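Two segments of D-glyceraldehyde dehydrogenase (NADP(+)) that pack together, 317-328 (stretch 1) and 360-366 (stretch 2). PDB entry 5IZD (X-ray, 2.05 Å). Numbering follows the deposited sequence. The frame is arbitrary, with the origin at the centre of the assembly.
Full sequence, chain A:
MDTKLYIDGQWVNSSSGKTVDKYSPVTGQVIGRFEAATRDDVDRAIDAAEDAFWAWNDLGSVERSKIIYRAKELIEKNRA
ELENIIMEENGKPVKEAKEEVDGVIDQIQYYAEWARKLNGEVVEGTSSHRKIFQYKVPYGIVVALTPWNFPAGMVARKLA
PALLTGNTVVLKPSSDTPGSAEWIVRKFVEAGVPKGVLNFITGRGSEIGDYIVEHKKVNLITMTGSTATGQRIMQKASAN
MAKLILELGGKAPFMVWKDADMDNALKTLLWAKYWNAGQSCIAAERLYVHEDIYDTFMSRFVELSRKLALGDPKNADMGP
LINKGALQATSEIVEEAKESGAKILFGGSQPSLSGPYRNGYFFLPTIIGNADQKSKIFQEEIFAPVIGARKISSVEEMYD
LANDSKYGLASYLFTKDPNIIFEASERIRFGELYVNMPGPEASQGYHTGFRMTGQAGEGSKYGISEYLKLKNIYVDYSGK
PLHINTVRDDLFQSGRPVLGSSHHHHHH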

# COMPACT_ATOMS: atom_id res chain seq x y z
N ASP A 317 -30.37 19.01 -26.56
CA ASP A 317 -29.08 18.32 -26.45
C ASP A 317 -28.10 19.09 -25.60
O ASP A 317 -27.24 18.49 -25.01
CB ASP A 317 -28.42 18.14 -27.82
CG ASP A 317 -29.24 17.25 -28.74
OD1 ASP A 317 -29.37 16.02 -28.46
OD2 ASP A 317 -29.77 17.79 -29.75
N MET A 318 -28.19 20.41 -25.59
CA MET A 318 -27.29 21.21 -24.78
C MET A 318 -28.09 22.30 -24.09
O MET A 318 -28.89 22.93 -24.73
CB MET A 318 -26.23 21.85 -25.67
CG MET A 318 -25.19 22.62 -24.90
SD MET A 318 -23.85 23.26 -25.95
CE MET A 318 -24.53 24.85 -26.45
N GLY A 319 -27.78 22.56 -22.83
CA GLY A 319 -28.42 23.57 -22.00
C GLY A 319 -27.83 24.96 -22.06
O GLY A 319 -26.91 25.24 -22.82
N PRO A 320 -28.37 25.86 -21.24
CA PRO A 320 -27.87 27.22 -21.17
C PRO A 320 -26.66 27.37 -20.27
O PRO A 320 -26.37 26.49 -19.44
CB PRO A 320 -29.08 27.98 -20.54
CG PRO A 320 -29.66 26.95 -19.63
CD PRO A 320 -29.60 25.70 -20.44
N LEU A 321 -25.98 28.50 -20.42
CA LEU A 321 -25.01 28.93 -19.39
C LEU A 321 -25.74 29.28 -18.08
O LEU A 321 -26.91 29.67 -18.10
CB LEU A 321 -24.19 30.11 -19.89
CG LEU A 321 -23.53 29.90 -21.27
CD1 LEU A 321 -22.87 31.19 -21.75
CD2 LEU A 321 -22.58 28.79 -21.18
N ILE A 322 -25.03 29.14 -16.97
CA ILE A 322 -25.57 29.29 -15.63
C ILE A 322 -26.19 30.63 -15.29
O ILE A 322 -27.16 30.68 -14.57
CB ILE A 322 -24.54 28.87 -14.55
CG1 ILE A 322 -25.19 28.70 -13.15
CG2 ILE A 322 -23.29 29.77 -14.54
CD1 ILE A 322 -26.24 27.61 -13.11
N ASN A 323 -25.63 31.73 -15.77
CA ASN A 323 -26.15 33.04 -15.39
C ASN A 323 -25.80 34.10 -16.41
O ASN A 323 -25.05 33.86 -17.36
CB ASN A 323 -25.72 33.43 -13.96
CG ASN A 323 -24.20 33.45 -13.77
OD1 ASN A 323 -23.47 33.95 -14.62
ND2 ASN A 323 -23.74 32.92 -12.67
N LYS A 324 -26.40 35.29 -16.22
CA LYS A 324 -26.19 36.44 -17.12
C LYS A 324 -24.71 36.78 -17.24
O LYS A 324 -24.25 37.04 -18.35
CB LYS A 324 -27.00 37.71 -16.70
CG LYS A 324 -27.46 38.53 -17.88
CD LYS A 324 -28.32 39.78 -17.54
N GLY A 325 -23.97 36.75 -16.14
CA GLY A 325 -22.55 37.11 -16.21
C GLY A 325 -21.70 36.10 -17.03
O GLY A 325 -20.79 36.50 -17.72
N ALA A 326 -22.01 34.82 -16.98
CA ALA A 326 -21.34 33.78 -17.85
C ALA A 326 -21.67 34.05 -19.31
O ALA A 326 -20.80 33.96 -20.17
CB ALA A 326 -21.81 32.39 -17.48
N LEU A 327 -22.92 34.45 -19.60
CA LEU A 327 -23.29 34.82 -20.96
C LEU A 327 -22.50 36.03 -21.48
O LEU A 327 -21.99 35.99 -22.63
CB LEU A 327 -24.81 35.10 -21.08
CG LEU A 327 -25.33 35.65 -22.39
CD1 LEU A 327 -24.92 34.69 -23.52
CD2 LEU A 327 -26.87 35.94 -22.35
N GLN A 328 -22.44 37.10 -20.68
CA GLN A 328 -21.67 38.27 -21.04
C GLN A 328 -20.18 37.90 -21.24
O GLN A 328 -19.56 38.39 -22.15
CB GLN A 328 -21.75 39.36 -19.96
CG GLN A 328 -21.11 40.68 -20.39
CD GLN A 328 -21.09 41.77 -19.31
OE1 GLN A 328 -22.11 42.37 -19.02
NE2 GLN A 328 -19.92 42.06 -18.74
N GLY A 360 -33.42 33.42 -21.47
CA GLY A 360 -32.46 32.49 -20.90
C GLY A 360 -31.06 32.77 -21.44
O GLY A 360 -30.90 33.56 -22.31
N TYR A 361 -30.07 32.17 -20.81
CA TYR A 361 -28.64 32.43 -21.12
C TYR A 361 -28.00 31.41 -22.03
O TYR A 361 -26.94 30.84 -21.75
CB TYR A 361 -27.82 32.57 -19.82
CG TYR A 361 -28.57 33.33 -18.73
CD1 TYR A 361 -29.07 34.59 -18.93
CD2 TYR A 361 -28.74 32.75 -17.49
CE1 TYR A 361 -29.75 35.28 -17.92
CE2 TYR A 361 -29.43 33.41 -16.48
CZ TYR A 361 -29.91 34.66 -16.68
OH TYR A 361 -30.60 35.24 -15.62
N PHE A 362 -28.61 31.23 -23.19
CA PHE A 362 -28.19 30.26 -24.18
C PHE A 362 -27.10 30.87 -25.03
O PHE A 362 -27.09 32.06 -25.29
CB PHE A 362 -29.37 29.86 -25.05
CG PHE A 362 -30.42 29.09 -24.31
CD1 PHE A 362 -30.29 27.71 -24.13
CD2 PHE A 362 -31.52 29.74 -23.74
CE1 PHE A 362 -31.24 26.99 -23.43
CE2 PHE A 362 -32.46 29.00 -23.02
CZ PHE A 362 -32.33 27.62 -22.89
N PHE A 363 -26.16 30.03 -25.48
CA PHE A 363 -25.15 30.45 -26.44
C PHE A 363 -24.91 29.29 -27.43
O PHE A 363 -24.87 28.14 -27.04
CB PHE A 363 -23.84 30.83 -25.72
CG PHE A 363 -22.97 31.74 -26.51
CD1 PHE A 363 -23.16 33.12 -26.45
CD2 PHE A 363 -22.04 31.25 -27.37
CE1 PHE A 363 -22.41 33.99 -27.21
CE2 PHE A 363 -21.26 32.11 -28.14
CZ PHE A 363 -21.46 33.49 -28.06
N LEU A 364 -24.75 29.61 -28.71
CA LEU A 364 -24.55 28.58 -29.72
C LEU A 364 -23.19 27.91 -29.64
O LEU A 364 -22.20 28.56 -29.28
CB LEU A 364 -24.70 29.19 -31.13
CG LEU A 364 -26.10 29.70 -31.56
CD1 LEU A 364 -26.01 30.50 -32.85
CD2 LEU A 364 -27.01 28.49 -31.76
N PRO A 365 -23.12 26.61 -30.02
CA PRO A 365 -21.83 26.00 -30.30
C PRO A 365 -20.97 26.86 -31.25
O PRO A 365 -21.45 27.31 -32.31
CB PRO A 365 -22.22 24.68 -30.98
CG PRO A 365 -23.51 24.33 -30.36
CD PRO A 365 -24.22 25.67 -30.31
N THR A 366 -19.75 27.15 -30.84
CA THR A 366 -18.92 28.12 -31.52
C THR A 366 -17.50 27.50 -31.81
O THR A 366 -16.82 27.07 -30.89
CB THR A 366 -18.78 29.39 -30.71
OG1 THR A 366 -20.09 29.96 -30.46
CG2 THR A 366 -17.89 30.40 -31.45
O HOH W 1 -26.22 27.27 -24.56
O HOH W 2 -28.45 35.56 -14.00

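The Y361 ring lies against the backbone at the start of a helix. N323 C and K324 N lie over one face of the ring. The closest approach is N323 CA to Y361 CD2, at 3.3 Å. A flat aromatic ring can lie this close against the main chain.

The helix begins at K324, with N323 at its N-cap. The N323 side chain, with chi1 in the p well, turns back so that N323 OD1 accepts from A326 N at 2.9 Å. Asparagine suits the position because its short amide can satisfy a free NH of the first turn. The CA-to-CB bond of N323 points away from stretch 2, which leaves its backbone open to the tyrosine ring.

Water 2 ties the same two parts together. It accepts from K324 N at 3.0 Å and lies 2.7 Å from Y361 OH. The ring thus packs on the helix start while its hydroxyl reaches a water bound there. The K324 side chain is modelled only as far as CD; its CB lies 3.9 Å from Y361 CE1.

One direct hydrogen bond joins the two stretches. L321 N donates to Y361 O at 2.9 Å, with an N-H...acceptor angle of 140°. A second backbone link runs through water 1, which donates to G319 O at 2.8 Å and accepts from F363 N at 2.9 Å.

P320 and F362 mark the closest backbone register, with P320 CA 4.3 Å from F362 CA. The F362 CA-to-CB bond points away from stretch 1, but the end of the side chain comes nearer. This brings P320 CB over the ring face, 3.8 Å from the F362 ring centroid and 15° off the ring normal, in a CH-pi contact. P320 CD also lies 3.6 Å from F362 CE1. Proline is well suited to this contact: its compact ring offers CH groups to the aromatic face, and it has no backbone NH to satisfy.

L327 is one turn into the helix, and its CA-to-CB bond points toward stretch 2. Its CB is 4.1 Å from Y361 CB, and its CD1 meets F363 CD1 at 3.8 Å, near the plane of the phenylalanine ring. A branched leucine can touch both aromatic residues at once. L321 adds to this apolar patch, with L321 CD1 4.1 Å from F363 CB.

The CA-to-CB bond of M318 also points toward stretch 2. With chi1 and chi2 both t, its chain is extended through SD, and chi3 in the p well sets the terminal methyl. M318 CE reaches 3.4 Å from F363 O and 4.0 Å from P365 CD. A long, unbranched side chain suits this reach.

The contact buries 578 Å², summed over both sides. Y361 contributes the largest share, 149 Å². Y361, F362, F363, M318, P320 and L321 are buried. L327 is partly exposed, and K324 is exposed, which fits a lysine.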